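Side-chain contacts in STU0660 (Streptococcus thermophilus, PDB 3ZTH), which is a large Csn2 protein of CRISPR-mediated bacterial immunity, binds magnesium and probably acts by binding DNA: residues A[30-33]-A[34-38]; A[45-49]-A[50-54]; A[184-187]-A[188-192]; A[216-219]-A[220-224]; A[223-226]-A[227-231]. All coordinates share one frame; numbering follows the deposited sequence.

Contact 1: A[30-33]-A[34-38]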
# COMPACT_ATOMS: atom_id res chain seq x y z
N LEU A 30 -34.98 10.58 -14.50
CA LEU A 30 -34.78 9.60 -15.55
C LEU A 30 -33.56 9.98 -16.40
O LEU A 30 -32.77 9.12 -16.76
CB LEU A 30 -36.04 9.48 -16.42
CG LEU A 30 -35.93 8.54 -17.63
CD1 LEU A 30 -35.75 7.11 -17.17
CD2 LEU A 30 -37.17 8.68 -18.49
N LYS A 31 -33.42 11.27 -16.70
CA LYS A 31 -32.28 11.74 -17.49
C LYS A 31 -31.01 11.37 -16.75
O LYS A 31 -30.05 10.87 -17.33
CB LYS A 31 -32.32 13.26 -17.71
CG LYS A 31 -33.45 13.72 -18.64
CD LYS A 31 -33.31 15.16 -19.13
CE LYS A 31 -33.57 16.17 -18.03
NZ LYS A 31 -33.54 17.55 -18.58
N TYR A 32 -31.03 11.60 -15.44
CA TYR A 32 -29.86 11.32 -14.63
C TYR A 32 -29.53 9.84 -14.61
O TYR A 32 -28.37 9.45 -14.72
CB TYR A 32 -30.07 11.82 -13.20
CG TYR A 32 -28.79 11.79 -12.39
CD1 TYR A 32 -27.91 12.87 -12.42
CD2 TYR A 32 -28.44 10.68 -11.63
CE1 TYR A 32 -26.72 12.85 -11.71
CE2 TYR A 32 -27.25 10.65 -10.91
CZ TYR A 32 -26.39 11.74 -10.96
OH TYR A 32 -25.21 11.74 -10.24
N TYR A 33 -30.56 9.01 -14.48
CA TYR A 33 -30.39 7.57 -14.46
C TYR A 33 -29.79 7.12 -15.79
O TYR A 33 -28.89 6.29 -15.82
CB TYR A 33 -31.73 6.87 -14.24
CG TYR A 33 -31.63 5.39 -14.46
CD1 TYR A 33 -31.12 4.56 -13.47
CD2 TYR A 33 -32.00 4.82 -15.68
CE1 TYR A 33 -30.96 3.18 -13.69
CE2 TYR A 33 -31.84 3.45 -15.91
CZ TYR A 33 -31.32 2.63 -14.91
OH TYR A 33 -31.18 1.29 -15.12
N THR A 34 -30.32 7.66 -16.88
CA THR A 34 -29.85 7.31 -18.21
C THR A 34 -28.37 7.68 -18.32
O THR A 34 -27.57 6.90 -18.86
CB THR A 34 -30.67 8.04 -19.27
OG1 THR A 34 -32.06 7.75 -19.07
CG2 THR A 34 -30.27 7.56 -20.66
N TRP A 35 -28.01 8.85 -17.79
CA TRP A 35 -26.61 9.28 -17.81
C TRP A 35 -25.72 8.34 -16.98
O TRP A 35 -24.62 7.98 -17.39
CB TRP A 35 -26.45 10.71 -17.25
CG TRP A 35 -25.01 11.07 -17.06
CD1 TRP A 35 -24.10 11.36 -18.04
CD2 TRP A 35 -24.26 11.00 -15.84
NE1 TRP A 35 -22.84 11.47 -17.51
CE2 TRP A 35 -22.90 11.25 -16.16
CE3 TRP A 35 -24.60 10.75 -14.50
CZ2 TRP A 35 -21.89 11.26 -15.20
CZ3 TRP A 35 -23.59 10.75 -13.54
CH2 TRP A 35 -22.24 11.01 -13.89
N GLN A 36 -26.21 7.96 -15.80
CA GLN A 36 -25.44 7.09 -14.91
C GLN A 36 -25.13 5.74 -15.55
O GLN A 36 -24.03 5.22 -15.42
CB GLN A 36 -26.21 6.88 -13.60
CG GLN A 36 -25.45 6.13 -12.50
CD GLN A 36 -24.23 6.90 -12.00
OE1 GLN A 36 -23.11 6.71 -12.51
NE2 GLN A 36 -24.43 7.77 -11.01
N ILE A 37 -26.12 5.17 -16.23
CA ILE A 37 -25.94 3.88 -16.89
C ILE A 37 -24.96 4.04 -18.05
O ILE A 37 -24.03 3.25 -18.21
CB ILE A 37 -27.27 3.36 -17.46
CG1 ILE A 37 -28.24 3.02 -16.33
CG2 ILE A 37 -27.00 2.14 -18.32
CD1 ILE A 37 -27.83 1.79 -15.51
N LEU A 38 -25.19 5.05 -18.88
CA LEU A 38 -24.34 5.31 -20.03
C LEU A 38 -22.86 5.40 -19.65
O LEU A 38 -22.01 4.73 -20.24
CB LEU A 38 -24.77 6.60 -20.72
CG LEU A 38 -25.94 6.48 -21.69
CD1 LEU A 38 -26.43 7.85 -22.08
CD2 LEU A 38 -25.48 5.71 -22.90

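Contact 2: A[45-49]-A[50-54]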
# COMPACT_ATOMS: atom_id res chain seq x y z
N LYS A 45 -16.90 0.85 -15.80
CA LYS A 45 -17.23 0.64 -14.41
C LYS A 45 -17.12 -0.83 -14.00
O LYS A 45 -17.62 -1.72 -14.69
CB LYS A 45 -18.66 1.13 -14.15
CG LYS A 45 -19.20 0.84 -12.77
CD LYS A 45 -18.56 1.72 -11.72
CE LYS A 45 -19.27 1.56 -10.38
NZ LYS A 45 -18.78 2.54 -9.37
N LYS A 46 -16.46 -1.08 -12.87
CA LYS A 46 -16.33 -2.43 -12.33
C LYS A 46 -17.44 -2.49 -11.28
O LYS A 46 -17.38 -1.81 -10.26
CB LYS A 46 -14.96 -2.63 -11.69
CG LYS A 46 -13.81 -2.48 -12.69
CD LYS A 46 -12.49 -2.16 -11.99
CE LYS A 46 -11.47 -1.59 -12.96
NZ LYS A 46 -10.36 -0.89 -12.24
N TYR A 47 -18.46 -3.28 -11.56
CA TYR A 47 -19.62 -3.39 -10.70
C TYR A 47 -19.47 -4.16 -9.40
O TYR A 47 -18.96 -5.28 -9.39
CB TYR A 47 -20.78 -4.02 -11.47
CG TYR A 47 -21.05 -3.41 -12.83
CD1 TYR A 47 -21.44 -2.08 -12.95
CD2 TYR A 47 -20.97 -4.19 -13.98
CE1 TYR A 47 -21.77 -1.53 -14.20
CE2 TYR A 47 -21.29 -3.66 -15.23
CZ TYR A 47 -21.70 -2.33 -15.33
OH TYR A 47 -22.04 -1.82 -16.56
N SER A 48 -19.93 -3.57 -8.31
CA SER A 48 -19.91 -4.23 -7.01
C SER A 48 -21.28 -4.90 -6.99
O SER A 48 -22.09 -4.67 -7.89
CB SER A 48 -19.82 -3.23 -5.87
OG SER A 48 -21.02 -2.50 -5.74
N SER A 49 -21.55 -5.71 -5.98
CA SER A 49 -22.86 -6.36 -5.91
C SER A 49 -23.93 -5.35 -5.51
O SER A 49 -25.10 -5.49 -5.87
CB SER A 49 -22.83 -7.53 -4.93
OG SER A 49 -22.32 -7.14 -3.67
N GLU A 50 -23.55 -4.32 -4.77
CA GLU A 50 -24.51 -3.30 -4.36
C GLU A 50 -24.90 -2.46 -5.58
O GLU A 50 -25.97 -1.85 -5.61
CB GLU A 50 -23.93 -2.39 -3.27
CG GLU A 50 -23.79 -3.04 -1.90
CD GLU A 50 -22.47 -3.79 -1.71
OE1 GLU A 50 -22.12 -4.63 -2.56
OE2 GLU A 50 -21.78 -3.52 -0.70
N ASP A 51 -24.03 -2.43 -6.59
CA ASP A 51 -24.32 -1.68 -7.80
C ASP A 51 -25.36 -2.42 -8.63
O ASP A 51 -26.23 -1.81 -9.24
CB ASP A 51 -23.06 -1.50 -8.66
CG ASP A 51 -22.01 -0.63 -8.00
OD1 ASP A 51 -22.37 0.34 -7.31
OD2 ASP A 51 -20.82 -0.90 -8.21
N LEU A 52 -25.27 -3.75 -8.64
CA LEU A 52 -26.19 -4.57 -9.42
C LEU A 52 -27.48 -4.97 -8.70
O LEU A 52 -28.33 -5.63 -9.28
CB LEU A 52 -25.45 -5.81 -9.91
CG LEU A 52 -24.17 -5.48 -10.69
CD1 LEU A 52 -23.37 -6.74 -10.95
CD2 LEU A 52 -24.53 -4.80 -12.00
N SER A 53 -27.61 -4.54 -7.45
CA SER A 53 -28.80 -4.85 -6.64
C SER A 53 -30.09 -4.70 -7.43
O SER A 53 -30.82 -5.67 -7.62
CB SER A 53 -28.87 -3.91 -5.43
OG SER A 53 -27.66 -3.92 -4.73
N ILE A 54 -30.36 -3.48 -7.88
CA ILE A 54 -31.56 -3.15 -8.64
C ILE A 54 -31.75 -3.94 -9.94
O ILE A 54 -32.83 -3.94 -10.52
CB ILE A 54 -31.61 -1.65 -8.98
CG1 ILE A 54 -30.41 -1.28 -9.87
CG2 ILE A 54 -31.61 -0.83 -7.71
CD1 ILE A 54 -30.43 0.14 -10.40
O HOH W 1 -20.50 2.29 -6.77

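Contact 3: A[184-187]-A[188-192]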
# COMPACT_ATOMS: atom_id res chain seq x y z
N PHE A 184 -10.10 21.95 -25.35
CA PHE A 184 -10.42 20.52 -25.30
C PHE A 184 -10.81 20.00 -26.68
O PHE A 184 -10.34 18.95 -27.11
CB PHE A 184 -11.56 20.26 -24.32
CG PHE A 184 -12.13 18.87 -24.42
CD1 PHE A 184 -11.45 17.79 -23.86
CD2 PHE A 184 -13.33 18.64 -25.07
CE1 PHE A 184 -11.97 16.49 -23.96
CE2 PHE A 184 -13.86 17.35 -25.17
CZ PHE A 184 -13.18 16.28 -24.62
N LEU A 185 -11.69 20.73 -27.36
CA LEU A 185 -12.13 20.31 -28.69
C LEU A 185 -10.98 20.30 -29.68
O LEU A 185 -10.90 19.42 -30.54
CB LEU A 185 -13.26 21.22 -29.18
CG LEU A 185 -14.57 21.03 -28.41
CD1 LEU A 185 -15.63 21.98 -28.95
CD2 LEU A 185 -15.04 19.57 -28.54
N GLU A 186 -10.08 21.27 -29.56
CA GLU A 186 -8.92 21.35 -30.43
C GLU A 186 -8.03 20.13 -30.26
O GLU A 186 -7.53 19.57 -31.24
CB GLU A 186 -8.10 22.59 -30.12
CG GLU A 186 -8.46 23.80 -30.91
CD GLU A 186 -7.26 24.68 -31.10
OE1 GLU A 186 -6.30 24.22 -31.76
OE2 GLU A 186 -7.26 25.81 -30.57
N MSE A 187 -7.81 19.74 -29.01
CA MSE A 187 -6.99 18.57 -28.73
C MSE A 187 -7.67 17.34 -29.31
O MSE A 187 -7.01 16.48 -29.90
CB MSE A 187 -6.80 18.38 -27.23
CG MSE A 187 -6.07 17.09 -26.89
SE MSE A 187 -5.40 17.02 -25.09
CE MSE A 187 -7.00 16.44 -24.19
N LEU A 188 -8.98 17.28 -29.15
CA LEU A 188 -9.76 16.16 -29.67
C LEU A 188 -9.63 16.14 -31.19
O LEU A 188 -9.54 15.07 -31.80
CB LEU A 188 -11.22 16.30 -29.26
CG LEU A 188 -12.20 15.25 -29.81
CD1 LEU A 188 -11.88 13.88 -29.25
CD2 LEU A 188 -13.61 15.66 -29.47
N ASP A 189 -9.61 17.32 -31.81
CA ASP A 189 -9.50 17.42 -33.26
C ASP A 189 -8.21 16.76 -33.75
O ASP A 189 -8.24 15.84 -34.56
CB ASP A 189 -9.52 18.89 -33.69
CG ASP A 189 -9.72 19.07 -35.20
OD1 ASP A 189 -9.51 18.10 -35.96
OD2 ASP A 189 -10.10 20.18 -35.63
N HIS A 190 -7.09 17.24 -33.24
CA HIS A 190 -5.78 16.73 -33.61
C HIS A 190 -5.65 15.24 -33.36
O HIS A 190 -4.95 14.56 -34.11
CB HIS A 190 -4.68 17.50 -32.85
CG HIS A 190 -4.68 18.97 -33.12
ND1 HIS A 190 -3.83 19.84 -32.48
CD2 HIS A 190 -5.45 19.73 -33.94
CE1 HIS A 190 -4.07 21.08 -32.89
NE2 HIS A 190 -5.05 21.04 -33.77
N LEU A 191 -6.31 14.73 -32.33
CA LEU A 191 -6.23 13.30 -32.07
C LEU A 191 -7.03 12.53 -33.12
O LEU A 191 -6.51 11.61 -33.74
CB LEU A 191 -6.76 12.96 -30.68
CG LEU A 191 -6.70 11.44 -30.40
CD1 LEU A 191 -5.25 11.04 -30.21
CD2 LEU A 191 -7.50 11.07 -29.18
N LEU A 192 -8.29 12.91 -33.32
CA LEU A 192 -9.15 12.22 -34.28
C LEU A 192 -8.59 12.20 -35.69
O LEU A 192 -8.94 11.32 -36.47
CB LEU A 192 -10.54 12.86 -34.31
CG LEU A 192 -11.40 12.69 -33.06
CD1 LEU A 192 -12.74 13.39 -33.23
CD2 LEU A 192 -11.62 11.22 -32.80

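Contact 4: A[216-219]-A[220-224]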
# COMPACT_ATOMS: atom_id res chain seq x y z
N THR A 216 -23.29 28.73 -28.35
CA THR A 216 -23.47 28.71 -29.80
C THR A 216 -22.10 28.52 -30.48
O THR A 216 -21.97 27.79 -31.47
CB THR A 216 -24.13 30.04 -30.24
OG1 THR A 216 -25.43 30.12 -29.67
CG2 THR A 216 -24.23 30.13 -31.76
N ILE A 217 -21.07 29.18 -29.95
CA ILE A 217 -19.73 29.05 -30.50
C ILE A 217 -19.25 27.60 -30.32
O ILE A 217 -18.71 26.98 -31.25
CB ILE A 217 -18.75 30.01 -29.79
CG1 ILE A 217 -19.09 31.45 -30.17
CG2 ILE A 217 -17.30 29.67 -30.14
CD1 ILE A 217 -18.23 32.50 -29.46
N PHE A 218 -19.46 27.06 -29.12
CA PHE A 218 -19.09 25.69 -28.79
C PHE A 218 -19.83 24.68 -29.67
O PHE A 218 -19.25 23.71 -30.15
CB PHE A 218 -19.40 25.42 -27.32
CG PHE A 218 -19.57 23.97 -26.99
CD1 PHE A 218 -18.47 23.14 -26.81
CD2 PHE A 218 -20.85 23.42 -26.88
CE1 PHE A 218 -18.63 21.79 -26.52
CE2 PHE A 218 -21.03 22.07 -26.60
CZ PHE A 218 -19.91 21.25 -26.42
N TYR A 219 -21.12 24.93 -29.88
CA TYR A 219 -21.95 24.04 -30.69
C TYR A 219 -21.54 24.00 -32.16
O TYR A 219 -21.62 22.95 -32.80
CB TYR A 219 -23.43 24.43 -30.55
CG TYR A 219 -24.38 23.61 -31.41
CD1 TYR A 219 -24.66 22.28 -31.10
CD2 TYR A 219 -24.98 24.17 -32.53
CE1 TYR A 219 -25.53 21.53 -31.89
CE2 TYR A 219 -25.85 23.44 -33.32
CZ TYR A 219 -26.12 22.12 -33.00
OH TYR A 219 -26.99 21.39 -33.79
N ARG A 220 -21.13 25.15 -32.70
CA ARG A 220 -20.68 25.18 -34.09
C ARG A 220 -19.42 24.32 -34.20
O ARG A 220 -19.25 23.57 -35.17
CB ARG A 220 -20.36 26.60 -34.54
CG ARG A 220 -21.58 27.47 -34.71
CD ARG A 220 -21.18 28.89 -35.09
NE ARG A 220 -22.33 29.80 -35.05
CZ ARG A 220 -23.41 29.67 -35.82
NH1 ARG A 220 -23.49 28.68 -36.70
NH2 ARG A 220 -24.42 30.53 -35.69
N GLN A 221 -18.56 24.41 -33.20
CA GLN A 221 -17.34 23.62 -33.18
C GLN A 221 -17.64 22.13 -33.21
O GLN A 221 -17.07 21.41 -34.01
CB GLN A 221 -16.49 23.97 -31.96
CG GLN A 221 -15.72 25.27 -32.13
CD GLN A 221 -15.07 25.76 -30.85
OE1 GLN A 221 -14.54 24.98 -30.06
NE2 GLN A 221 -15.10 27.07 -30.64
N ILE A 222 -18.55 21.66 -32.35
CA ILE A 222 -18.84 20.23 -32.38
C ILE A 222 -19.51 19.80 -33.69
O ILE A 222 -19.31 18.68 -34.14
CB ILE A 222 -19.69 19.76 -31.16
CG1 ILE A 222 -21.08 20.40 -31.17
CG2 ILE A 222 -18.98 20.10 -29.86
CD1 ILE A 222 -21.91 19.94 -29.99
N CYS A 223 -20.29 20.70 -34.29
CA CYS A 223 -20.93 20.39 -35.57
C CYS A 223 -19.84 20.21 -36.62
O CYS A 223 -19.92 19.33 -37.48
CB CYS A 223 -21.87 21.51 -36.01
SG CYS A 223 -23.49 21.52 -35.19
N HIS A 224 -18.83 21.06 -36.55
CA HIS A 224 -17.72 20.99 -37.48
C HIS A 224 -17.03 19.64 -37.34
O HIS A 224 -16.77 18.95 -38.33
CB HIS A 224 -16.71 22.11 -37.18
CG HIS A 224 -15.45 22.01 -37.97
ND1 HIS A 224 -15.41 22.21 -39.34
CD2 HIS A 224 -14.18 21.74 -37.60
CE1 HIS A 224 -14.17 22.06 -39.77
NE2 HIS A 224 -13.40 21.78 -38.73

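Contact 5: A[223-226]-A[227-231]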
# COMPACT_ATOMS: atom_id res chain seq x y z
N CYS A 223 -20.29 20.70 -34.29
CA CYS A 223 -20.93 20.39 -35.57
C CYS A 223 -19.84 20.21 -36.62
O CYS A 223 -19.92 19.33 -37.48
CB CYS A 223 -21.87 21.51 -36.01
SG CYS A 223 -23.49 21.52 -35.19
N HIS A 224 -18.83 21.06 -36.55
CA HIS A 224 -17.72 20.99 -37.48
C HIS A 224 -17.03 19.64 -37.34
O HIS A 224 -16.77 18.95 -38.33
CB HIS A 224 -16.71 22.11 -37.18
CG HIS A 224 -15.45 22.01 -37.97
ND1 HIS A 224 -15.41 22.21 -39.34
CD2 HIS A 224 -14.18 21.74 -37.60
CE1 HIS A 224 -14.17 22.06 -39.77
NE2 HIS A 224 -13.40 21.78 -38.73
N LEU A 225 -16.73 19.26 -36.11
CA LEU A 225 -16.05 18.00 -35.88
C LEU A 225 -16.84 16.76 -36.32
O LEU A 225 -16.25 15.85 -36.88
CB LEU A 225 -15.63 17.87 -34.42
CG LEU A 225 -14.72 18.99 -33.89
CD1 LEU A 225 -14.33 18.70 -32.45
CD2 LEU A 225 -13.48 19.11 -34.76
N VAL A 226 -18.15 16.71 -36.07
CA VAL A 226 -18.88 15.52 -36.49
C VAL A 226 -18.99 15.42 -38.00
O VAL A 226 -19.11 14.32 -38.56
CB VAL A 226 -20.30 15.44 -35.89
CG1 VAL A 226 -20.22 15.40 -34.39
CG2 VAL A 226 -21.15 16.61 -36.38
N LYS A 227 -18.97 16.56 -38.67
CA LYS A 227 -19.06 16.56 -40.12
C LYS A 227 -17.70 16.22 -40.71
O LYS A 227 -17.58 15.89 -41.88
CB LYS A 227 -19.54 17.92 -40.63
CG LYS A 227 -20.96 18.24 -40.23
CD LYS A 227 -21.37 19.63 -40.68
CE LYS A 227 -22.76 19.99 -40.19
NZ LYS A 227 -23.12 21.40 -40.55
N LYS A 228 -16.67 16.29 -39.87
CA LYS A 228 -15.31 16.01 -40.31
C LYS A 228 -14.87 14.60 -39.95
O LYS A 228 -14.11 13.98 -40.68
CB LYS A 228 -14.36 17.02 -39.69
CG LYS A 228 -12.90 16.75 -39.94
CD LYS A 228 -12.06 17.88 -39.37
CE LYS A 228 -10.58 17.66 -39.62
NZ LYS A 228 -9.76 18.72 -38.97
N TYR A 229 -15.36 14.10 -38.82
CA TYR A 229 -15.01 12.77 -38.35
C TYR A 229 -16.24 11.91 -38.20
O TYR A 229 -16.93 11.96 -37.18
CB TYR A 229 -14.28 12.86 -37.02
CG TYR A 229 -12.99 13.64 -37.08
CD1 TYR A 229 -11.86 13.12 -37.72
CD2 TYR A 229 -12.89 14.91 -36.51
CE1 TYR A 229 -10.67 13.84 -37.79
CE2 TYR A 229 -11.71 15.64 -36.58
CZ TYR A 229 -10.60 15.10 -37.22
OH TYR A 229 -9.44 15.83 -37.27
N PRO A 230 -16.54 11.09 -39.21
CA PRO A 230 -17.71 10.20 -39.19
C PRO A 230 -17.75 9.36 -37.92
O PRO A 230 -18.81 8.98 -37.44
CB PRO A 230 -17.50 9.33 -40.43
CG PRO A 230 -16.76 10.25 -41.36
CD PRO A 230 -15.76 10.91 -40.45
N ASN A 231 -16.57 9.08 -37.38
CA ASN A 231 -16.43 8.25 -36.20
C ASN A 231 -16.70 8.93 -34.87
O ASN A 231 -16.54 8.32 -33.81
CB ASN A 231 -15.02 7.63 -36.20
CG ASN A 231 -13.92 8.69 -36.32
OD1 ASN A 231 -14.05 9.64 -37.09
ND2 ASN A 231 -12.84 8.51 -35.57
O HOH W 2 -10.73 21.52 -38.28

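Contact 1: A[30-33]-A[34-38]
Thr-34 N, Trp-35 N, Gln-36 N and Ile-37 N each bond to the carbonyl four residues back, the plain alpha-helical pattern of helix 28-43. This helix follows strand 20-24 of the central sheet in a fold of the P-loop NTPase clan. Leu-30 O takes two donors from one residue. Thr-34 N lies 2.9 Å from Leu-30 O, and Thr-34 OG1 reaches Leu-30 O at 2.8 Å from the opposite face of the carbonyl plane. The hydroxyl can do this because OG1 sits beside its own backbone N (chi1 -55°). Tyr-32 and Trp-35 run side by side and point the same way. Their rings meet obliquely, planes 55° apart, with Trp-35 CZ3 3.9 Å from Tyr-32 CZ. Trp-35 NE1 is held by Asp-79, and Lys-204 makes a cation-pi contact with Trp-35. Phe-83 and Phe-209 of the second subunit pack on Tyr-32. Lys-31 extends beside the magnesium site formed by Gln-26 and Asp-240, and its NZ bonds to Gly-25 O. On another side, Tyr-33 OH bonds to Gln-6 O. The Tyr-33 ring carries Ile-37 over one face, with CG1 3.8 Å from the ring centroid in a CH-pi contact.

Contact 2: A[45-49]-A[50-54]
Ser-48 and Asp-51 form a capping box at the start of the short, weakly bonded helix 49-52. Ser-48 is the N-cap. Its backbone N donates to Asp-51 OD2 at 2.8 Å, and the bond is nearly straight at 169°. The oxygen is met on its anti side, with the donor 31° out of the carboxylate plane. In return, Asp-51 N donates to Ser-48 OG at 3.1 Å. Ser-48 OG lies between its backbone N and carbonyl carbon (chi1 70°), and from there it faces the first turn. A weak bond also runs from Ser-48 OG to Asp-51 OD2. The same carboxylate is tied further out. Its OD1 accepts from a water at 2.8 Å, and that water accepts from Lys-45 NZ at 3.1 Å. Lys-45 NZ itself stays 4.2 Å from Asp-51 OD2, beyond a salt bridge, though its charge would probably still favour the ionised carboxylate. Asp-51 OD1 also bonds to Ser-171 of the second subunit, so the residue that caps the helix is also an interface residue. Trp-174 of that subunit bonds to Asp-51 O through its NE1. Behind the box, Leu-52 crosses Tyr-47 at about a right angle. Leu-52 CD2 stands over one face of the tyrosine ring in a CH-pi contact. Trp-40 of helix 28-43 packs against Lys-45, Tyr-47 and Asp-51. On the exposed side, Ser-49 OG donates to Glu-50 OE1 at 2.8 Å, approaching nearly in line with the carboxylate C-O bond.

Contact 3: A[184-187]-A[188-192]
Glu-186 and His-190 carry the side-chain contact on the side of helix 177-192 that meets the third subunit. They stand one turn apart, side by side, and point the same way. Their carboxylate and ring planes are 72° apart. Glu-186 OE1 comes no closer than 4.0 Å to His-190 NE2, so this is proximity rather than a salt bridge. The imidazole also lies with one face against the backbone: Glu-186 O sits 3.4 Å above the ring plane, toward the rim. With CG beside its own backbone N (chi1 -60°), the ring folds back against the carbonyl oxygen one turn earlier.

Backbone bonds hold the turn. Leu-188 N, Asp-189 N, His-190 N and Leu-191 N bond to the carbonyls of Phe-184, Leu-185, Glu-186 and Met-187. The bond from His-190 N to Glu-186 O is 3.1 Å and nearly straight, at 172°. Glu-186 O thus meets His-190 twice, its N-H as donor and its ring face as a packing surface.

Apolar contact across the turn is slight, with Leu-185 CD2 4.3 Å from Leu-188 CD2. These buried side chains pack mainly on neighbouring elements. Met-187, a selenomethionine, and Leu-188 pack on Leu-97 of helix 97-106. Leu-135 and Asn-136 of the third subunit cover the Glu-186, Met-187 and His-190 side. Leu-188 also rests on Ile-201 of strand 199-204, and Leu-185 meets Phe-218 and Ile-222 of helix 212-228.

Contact 4: A[216-219]-A[220-224]
Arg-220 N, Gln-221 N, Ile-222 N and Cys-223 N bond to the carbonyls of Thr-216, Ile-217, Phe-218 and Tyr-219. These bonds make the middle of helix 212-228, the crossover helix of the beta-alpha-beta unit between strands 199-204 and 232-237. The first is 3.0 Å from Arg-220 N to Thr-216 O. Thr-216 OG1 turns away to Glu-212 O and to Arg-306 of the second subunit. Its methyl group meets the arginine instead: CG2 lies 3.8 Å from Arg-220 NE, the two side chains running alongside. Ile-217 and Gln-221 lie side by side in the same way, with Ile-217 CG2 3.4 Å from Gln-221 NE2, which also bonds weakly to Ser-182 OG. The packing on the inner face is mostly apolar. Ile-222 touches both aromatic rings. Its CG1 takes the cramped place between backbone N and carbonyl carbon (chi1 64°), which carries CD1 to 3.8 Å from Tyr-219 CD1. Its CG2 lies over one face of Phe-218, 4.1 Å from the ring centroid, a CH-pi contact. Ile-20 of strand 20-24 packs on Tyr-219, Ile-222 and Cys-223. The Tyr-219 ring has Cys-223 over one face, a sulfur-aromatic contact with SG 3.7 Å from the centroid, CZ being the nearest ring atom.

Contact 5: A[223-226]-A[227-231]
The C-terminal end of helix 212-228 unwinds here, where the beta-alpha-beta crossover turns toward strand 232-237. Lys-227 N still bonds to Cys-223 O at 3.2 Å, in the helical way. Leu-225 O then takes two donors. Tyr-229 N is 2.8 Å from Leu-225 O and lies nearly on the line of the carbonyl bond. Lys-228 N is 3.1 Å from Leu-225 O but stands well above the carbonyl plane. Lys-227 runs extended beyond CG, and its CG comes within 3.1 Å of Cys-223 O. Leu-225 CD2 only just meets Tyr-229 CE2, at 4.3 Å. Leu-225 packs on Leu-185 and Tyr-229 on Leu-192, both of helix 177-192. Tyr-229 OH and Lys-228 NZ share one anchor on that helix, Asp-189 OD1, as a hydrogen bond and a salt bridge. The lysine charge would probably favour the ionised form of Asp-189. Lys-228 CG lies anti to the backbone N (chi1 174°), over one face of the Tyr-229 ring, and the chain runs extended beyond it. Lys-228 NZ has a further link, back to the helix it came from. It donates to a water at 3.0 Å, and the water lies in the plane of the His-224 ring, at its edge, 2.7 Å from NE2.

Overall arrangement
Each contact joins adjoining segments, so each closes only a turn, and contacts 1, 2 and 3 follow in series without crossing. Contact 1 lies on helix 28-43, beside the magnesium site. Contact 2 caps the next helix, 49-52, about 15 Å away between centres. Both meet the second subunit. Far along the chain, contact 3 lies on helix 177-192, which touches the third subunit. Contacts 4 and 5 follow on helix 212-228 and overlap at Cys-223 and His-224. These two helices pack together: contact 3 meets contact 4 mainly by packing round Leu-185, and contact 5 by polar bonds of Asp-189 together with packing. Strand 20-24, which precedes contact 1, also packs against helix 212-228.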